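Local atomic coordinates of NAD nucleotidase (Haemophilus influenzae, PDB entry 3ZTV), a protein that degrades NAD to adenosine and nicotinamide riboside in the periplasm, acting as a pyrophosphatase and a 5'-nucleotidase with zinc as its probable cofactor. Residues Leu200-Ser206 against Val221-Ser227; Leu124-Val128 against Ile155-Val161. Residue numbers count along the deposited sequence, not the author numbering.

Interaction 1 of 2, residues Leu200-Ser206 against Val221-Ser227. With ZN (zinc ion), chain B.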
loop_
_atom_site.group_PDB
_atom_site.type_symbol
_atom_site.label_atom_id
_atom_site.label_comp_id
_atom_site.label_asym_id
_atom_site.label_seq_id
_atom_site.Cartn_x
_atom_site.Cartn_y
_atom_site.Cartn_z
ATOM N N LEU A 200 -15.128 11.815 5.785
ATOM C CA LEU A 200 -13.897 11.209 6.282
ATOM C C LEU A 200 -13.344 12.108 7.399
ATOM O O LEU A 200 -13.076 13.295 7.183
ATOM C CB LEU A 200 -12.895 11.082 5.135
ATOM C CG LEU A 200 -11.551 10.431 5.450
ATOM C CD1 LEU A 200 -11.752 8.968 5.805
ATOM C CD2 LEU A 200 -10.601 10.572 4.271
ATOM N N LEU A 201 -13.217 11.540 8.592
ATOM C CA LEU A 201 -12.682 12.218 9.773
ATOM C C LEU A 201 -11.245 11.718 9.923
ATOM O O LEU A 201 -11.006 10.596 10.398
ATOM C CB LEU A 201 -13.531 11.870 10.997
ATOM C CG LEU A 201 -13.164 12.546 12.317
ATOM C CD1 LEU A 201 -13.180 14.072 12.204
ATOM C CD2 LEU A 201 -14.080 12.082 13.430
ATOM N N SER A 202 -10.298 12.518 9.449
ATOM C CA SER A 202 -8.942 12.045 9.176
ATOM C C SER A 202 -7.828 12.857 9.819
ATOM O O SER A 202 -7.639 14.036 9.525
ATOM C CB SER A 202 -8.689 11.984 7.670
ATOM O OG SER A 202 -7.314 11.736 7.413
ATOM N N HIS A 203 -7.073 12.170 10.689
ATOM C CA HIS A 203 -5.837 12.700 11.262
ATOM C C HIS A 203 -4.620 12.486 10.354
ATOM O O HIS A 203 -3.473 12.469 10.838
ATOM C CB HIS A 203 -5.528 12.117 12.654
ATOM C CG HIS A 203 -4.802 13.081 13.544
ATOM N ND1 HIS A 203 -3.424 13.139 13.692
ATOM C CD2 HIS A 203 -5.296 14.084 14.299
ATOM C CE1 HIS A 203 -3.117 14.129 14.521
ATOM N NE2 HIS A 203 -4.237 14.710 14.904
ATOM N N ALA A 204 -4.845 12.318 9.052
ATOM C CA ALA A 204 -3.719 12.108 8.134
ATOM C C ALA A 204 -2.909 13.371 7.856
ATOM O O ALA A 204 -1.817 13.277 7.287
ATOM C CB ALA A 204 -4.195 11.500 6.810
ATOM N N GLY A 205 -3.427 14.528 8.265
ATOM C CA GLY A 205 -2.809 15.808 7.959
ATOM C C GLY A 205 -3.326 16.431 6.663
ATOM O O GLY A 205 -3.809 15.723 5.758
ATOM N N SER A 206 -3.211 17.750 6.550
ATOM C CA SER A 206 -3.711 18.441 5.361
ATOM C C SER A 206 -3.116 17.910 4.058
ATOM O O SER A 206 -3.845 17.715 3.086
ATOM C CB SER A 206 -3.496 19.952 5.480
ATOM O OG SER A 206 -4.431 20.529 6.372
ATOM N N VAL A 221 -16.557 15.115 2.168
ATOM C CA VAL A 221 -15.955 16.089 3.089
ATOM C C VAL A 221 -14.857 15.390 3.886
ATOM O O VAL A 221 -15.066 14.274 4.394
ATOM C CB VAL A 221 -17.000 16.707 4.070
ATOM C CG1 VAL A 221 -16.368 17.780 4.959
ATOM C CG2 VAL A 221 -18.165 17.317 3.294
ATOM N N ILE A 222 -13.696 16.030 3.982
ATOM C CA ILE A 222 -12.601 15.491 4.794
ATOM C C ILE A 222 -12.247 16.467 5.918
ATOM O O ILE A 222 -11.616 17.513 5.700
ATOM C CB ILE A 222 -11.351 15.166 3.949
ATOM C CG1 ILE A 222 -11.718 14.317 2.718
ATOM C CG2 ILE A 222 -10.291 14.491 4.816
ATOM C CD1 ILE A 222 -10.564 14.038 1.774
ATOM N N VAL A 223 -12.653 16.105 7.128
ATOM C CA VAL A 223 -12.462 16.901 8.334
ATOM C C VAL A 223 -11.105 16.504 8.894
ATOM O O VAL A 223 -10.880 15.326 9.202
ATOM C CB VAL A 223 -13.588 16.605 9.358
ATOM C CG1 VAL A 223 -13.427 17.456 10.628
ATOM C CG2 VAL A 223 -14.970 16.817 8.716
ATOM N N THR A 224 -10.204 17.479 8.992
ATOM C CA THR A 224 -8.769 17.228 9.130
ATOM C C THR A 224 -8.187 17.487 10.521
ATOM O O THR A 224 -8.578 18.443 11.214
ATOM C CB THR A 224 -8.008 18.101 8.111
ATOM O OG1 THR A 224 -8.406 17.730 6.785
ATOM C CG2 THR A 224 -6.510 17.974 8.227
ATOM N N GLY A 225 -7.228 16.639 10.887
ATOM C CA GLY A 225 -6.307 16.917 11.974
ATOM C C GLY A 225 -4.879 16.584 11.598
ATOM O O GLY A 225 -4.622 16.015 10.533
ATOM N N ASP A 226 -3.972 16.959 12.498
ATOM C CA ASP A 226 -2.522 16.676 12.488
ATOM C C ASP A 226 -1.614 17.815 12.076
ATOM O O ASP A 226 -0.520 17.949 12.633
ATOM C CB ASP A 226 -2.115 15.396 11.737
ATOM C CG ASP A 226 -0.662 14.994 12.024
ATOM O OD1 ASP A 226 -0.324 14.680 13.183
ATOM O OD2 ASP A 226 0.176 14.992 11.092
ATOM N N SER A 227 -2.035 18.600 11.089
ATOM C CA SER A 227 -1.204 19.685 10.570
ATOM C C SER A 227 -1.301 20.995 11.366
ATOM O O SER A 227 -0.416 21.843 11.254
ATOM C CB SER A 227 -1.502 19.929 9.078
ATOM O OG SER A 227 -2.877 19.712 8.737
HETATM ZN ZN ZN B . -1.220 14.787 15.134
HETATM O O HOH W 1 0.986 13.124 9.223
HETATM O O HOH W 2 -0.340 16.574 15.378
#
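Two parallel strands meet here, 200-203 and 221-224, the outer members of a beta-alpha-beta unit in the metallophosphoesterase domain, and their C-terminal ends run into the dinuclear zinc site. The backbone hydrogen bonds are regular: L200 N to V221 O (2.8 Å), V223 N to L200 O (2.8 Å), S202 N to V223 O (2.9 Å) and G225 N to S202 O (3.0 Å). L201 CD1 meets V223 CG1 at 3.7 Å on one face; L200 and I222 pack on the other. Past the strands, D226 OD1 binds zinc at 2.1 Å, joined by D70, N102 and a water, while K163 pairs with OD2. The H203 ring, a probable ligand, lies over G225 and D226; as built CE1 is 2.1 Å from ZN and NE2 meets D20, so a flip bringing NE2 to the metal is likely. S206 N donates to S227 OG (3.0 Å), itself hydrogen-bonded to E263, tying helix 206-215 to the loop. That helix covers L200 and I222; strands 151-159 and 258-263 flank the pair.

Interaction 2 of 2, residues Leu124-Val128 against Ile155-Val161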
loop_
_atom_site.group_PDB
_atom_site.type_symbol
_atom_site.label_atom_id
_atom_site.label_comp_id
_atom_site.label_asym_id
_atom_site.label_seq_id
_atom_site.Cartn_x
_atom_site.Cartn_y
_atom_site.Cartn_z
ATOM N N LEU A 124 -13.698 6.300 16.063
ATOM C CA LEU A 124 -13.557 5.705 14.731
ATOM C C LEU A 124 -12.106 5.694 14.262
ATOM O O LEU A 124 -11.386 6.687 14.433
ATOM C CB LEU A 124 -14.370 6.504 13.713
ATOM C CG LEU A 124 -15.846 6.745 14.001
ATOM C CD1 LEU A 124 -16.435 7.692 12.948
ATOM C CD2 LEU A 124 -16.603 5.433 14.037
ATOM N N SER A 125 -11.691 4.595 13.636
ATOM C CA SER A 125 -10.399 4.540 12.947
ATOM C C SER A 125 -10.365 3.302 12.055
ATOM O O SER A 125 -10.360 2.166 12.550
ATOM C CB SER A 125 -9.223 4.523 13.928
ATOM O OG SER A 125 -8.012 4.648 13.213
ATOM N N ALA A 126 -10.380 3.520 10.744
ATOM C CA ALA A 126 -10.487 2.424 9.783
ATOM C C ALA A 126 -9.147 1.806 9.382
ATOM O O ALA A 126 -9.130 0.676 8.910
ATOM C CB ALA A 126 -11.241 2.882 8.535
ATOM N N ASN A 127 -8.039 2.527 9.555
ATOM C CA ASN A 127 -6.736 2.027 9.114
ATOM C C ASN A 127 -5.806 1.688 10.287
ATOM O O ASN A 127 -4.606 1.454 10.089
ATOM C CB ASN A 127 -6.052 2.987 8.124
ATOM C CG ASN A 127 -5.636 4.304 8.762
ATOM O OD1 ASN A 127 -6.306 4.820 9.655
ATOM N ND2 ASN A 127 -4.536 4.859 8.281
ATOM N N VAL A 128 -6.358 1.671 11.505
ATOM C CA VAL A 128 -5.622 1.286 12.705
ATOM C C VAL A 128 -6.433 0.158 13.330
ATOM O O VAL A 128 -7.547 0.378 13.820
ATOM C CB VAL A 128 -5.478 2.472 13.674
ATOM C CG1 VAL A 128 -4.615 2.072 14.864
ATOM C CG2 VAL A 128 -4.887 3.687 12.950
ATOM N N ILE A 155 -19.651 7.904 8.082
ATOM C CA ILE A 155 -18.447 8.588 8.518
ATOM C C ILE A 155 -17.355 7.552 8.794
ATOM O O ILE A 155 -17.590 6.549 9.473
ATOM C CB ILE A 155 -18.711 9.508 9.727
ATOM C CG1 ILE A 155 -17.433 10.254 10.120
ATOM C CG2 ILE A 155 -19.316 8.740 10.877
ATOM C CD1 ILE A 155 -17.672 11.457 11.019
ATOM N N ILE A 156 -16.177 7.794 8.231
ATOM C CA ILE A 156 -15.039 6.877 8.284
ATOM C C ILE A 156 -13.911 7.560 9.052
ATOM O O ILE A 156 -13.611 8.724 8.792
ATOM C CB ILE A 156 -14.523 6.568 6.855
ATOM C CG1 ILE A 156 -15.617 5.959 5.980
ATOM C CG2 ILE A 156 -13.295 5.660 6.874
ATOM C CD1 ILE A 156 -15.287 6.040 4.513
ATOM N N GLY A 157 -13.274 6.861 9.994
ATOM C CA GLY A 157 -12.139 7.437 10.695
ATOM C C GLY A 157 -10.825 7.050 10.040
ATOM O O GLY A 157 -10.736 5.988 9.418
ATOM N N LEU A 158 -9.787 7.869 10.208
ATOM C CA LEU A 158 -8.488 7.591 9.590
ATOM C C LEU A 158 -7.354 8.255 10.367
ATOM O O LEU A 158 -7.500 9.399 10.813
ATOM C CB LEU A 158 -8.473 8.091 8.134
ATOM C CG LEU A 158 -7.505 7.422 7.147
ATOM C CD1 LEU A 158 -7.965 6.017 6.781
ATOM C CD2 LEU A 158 -7.371 8.272 5.877
ATOM N N ASP A 159 -6.219 7.566 10.478
ATOM C CA ASP A 159 -5.040 8.107 11.164
ATOM C C ASP A 159 -3.849 8.215 10.232
ATOM O O ASP A 159 -3.766 7.527 9.208
ATOM C CB ASP A 159 -4.662 7.189 12.332
ATOM C CG ASP A 159 -3.981 7.921 13.501
ATOM O OD1 ASP A 159 -3.546 9.091 13.381
ATOM O OD2 ASP A 159 -3.870 7.279 14.582
ATOM N N THR A 160 -2.934 9.109 10.575
ATOM C CA THR A 160 -1.639 9.160 9.928
ATOM C C THR A 160 -0.829 7.906 10.291
ATOM O O THR A 160 -0.838 7.458 11.448
ATOM C CB THR A 160 -0.904 10.460 10.290
ATOM O OG1 THR A 160 0.281 10.572 9.489
ATOM C CG2 THR A 160 -0.571 10.562 11.800
ATOM N N VAL A 161 -0.156 7.313 9.308
ATOM C CA VAL A 161 0.508 6.020 9.494
ATOM C C VAL A 161 1.972 6.140 9.926
ATOM O O VAL A 161 2.309 5.824 11.075
ATOM C CB VAL A 161 0.364 5.110 8.249
ATOM C CG1 VAL A 161 1.192 3.849 8.419
ATOM C CG2 VAL A 161 -1.110 4.761 8.025
#
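The amide of N127 does most of the polar work: its OD1 accepts from D159 N (2.9 Å) and its ND2 donates to D159 O (2.9 Å), both nearly straight. One side chain thus satisfies the NH and the C=O of a single residue, much as a neighbouring strand would, at a point where 124-128 is itself irregular. ND2 also reaches the carbonyl of Y177. The third bond is backbone to backbone, A126 N to G157 O at 2.8 Å.

Beside the A126-G157 bond the chains come very close, with the CA atoms of S125 and G157 4.1 Å apart. G157 has to be small: a CB there would point at 124-128 and collide with L124 O and S125 N. Apolar contacts extend the join along the strand: L124 CD1 rests on I155 CG2 (3.7 Å) and A126 CB on I156 CG2 (3.8 Å). Van der Waals packing adds V128 CG2 on D159 CB (3.6 Å) and N127 CG against L158 CD1 at 3.5 Å. Further out, the hydroxyl of T99 hydrogen-bonds L124 O, and T182 of helix 179-191 touches A126, N127 and L158.

Strand 123-124 is the edge of one central sheet and 151-159 belongs to the other, so the contact joins the two sheets of the metallophosphoesterase domain. With just one main-chain hydrogen bond across it, the junction relies on an asparagine standing in for a strand partner, and on side-chain packing, instead of continuous beta pairing.

In the fold
Both contacts are buried in the same metallophosphoesterase domain, their centres about 10 Å apart, and they share a sheet: strand 151-159 of interaction 2 lies beside strand 198-203 of interaction 1. The two are stitched together directly, L201 N lying 2.9 Å from I156 O and H203 N 2.8 Å from L158 O, both probable hydrogen bonds. Interaction 1 is pairing inside that sheet, main chain to main chain, ending in charged zinc chemistry. Interaction 2 joins the sheet to a loop leaving the other one, with a side-chain amide taking over part of the backbone's role. D159 brings it close to the metal site, its side chain packing near H203.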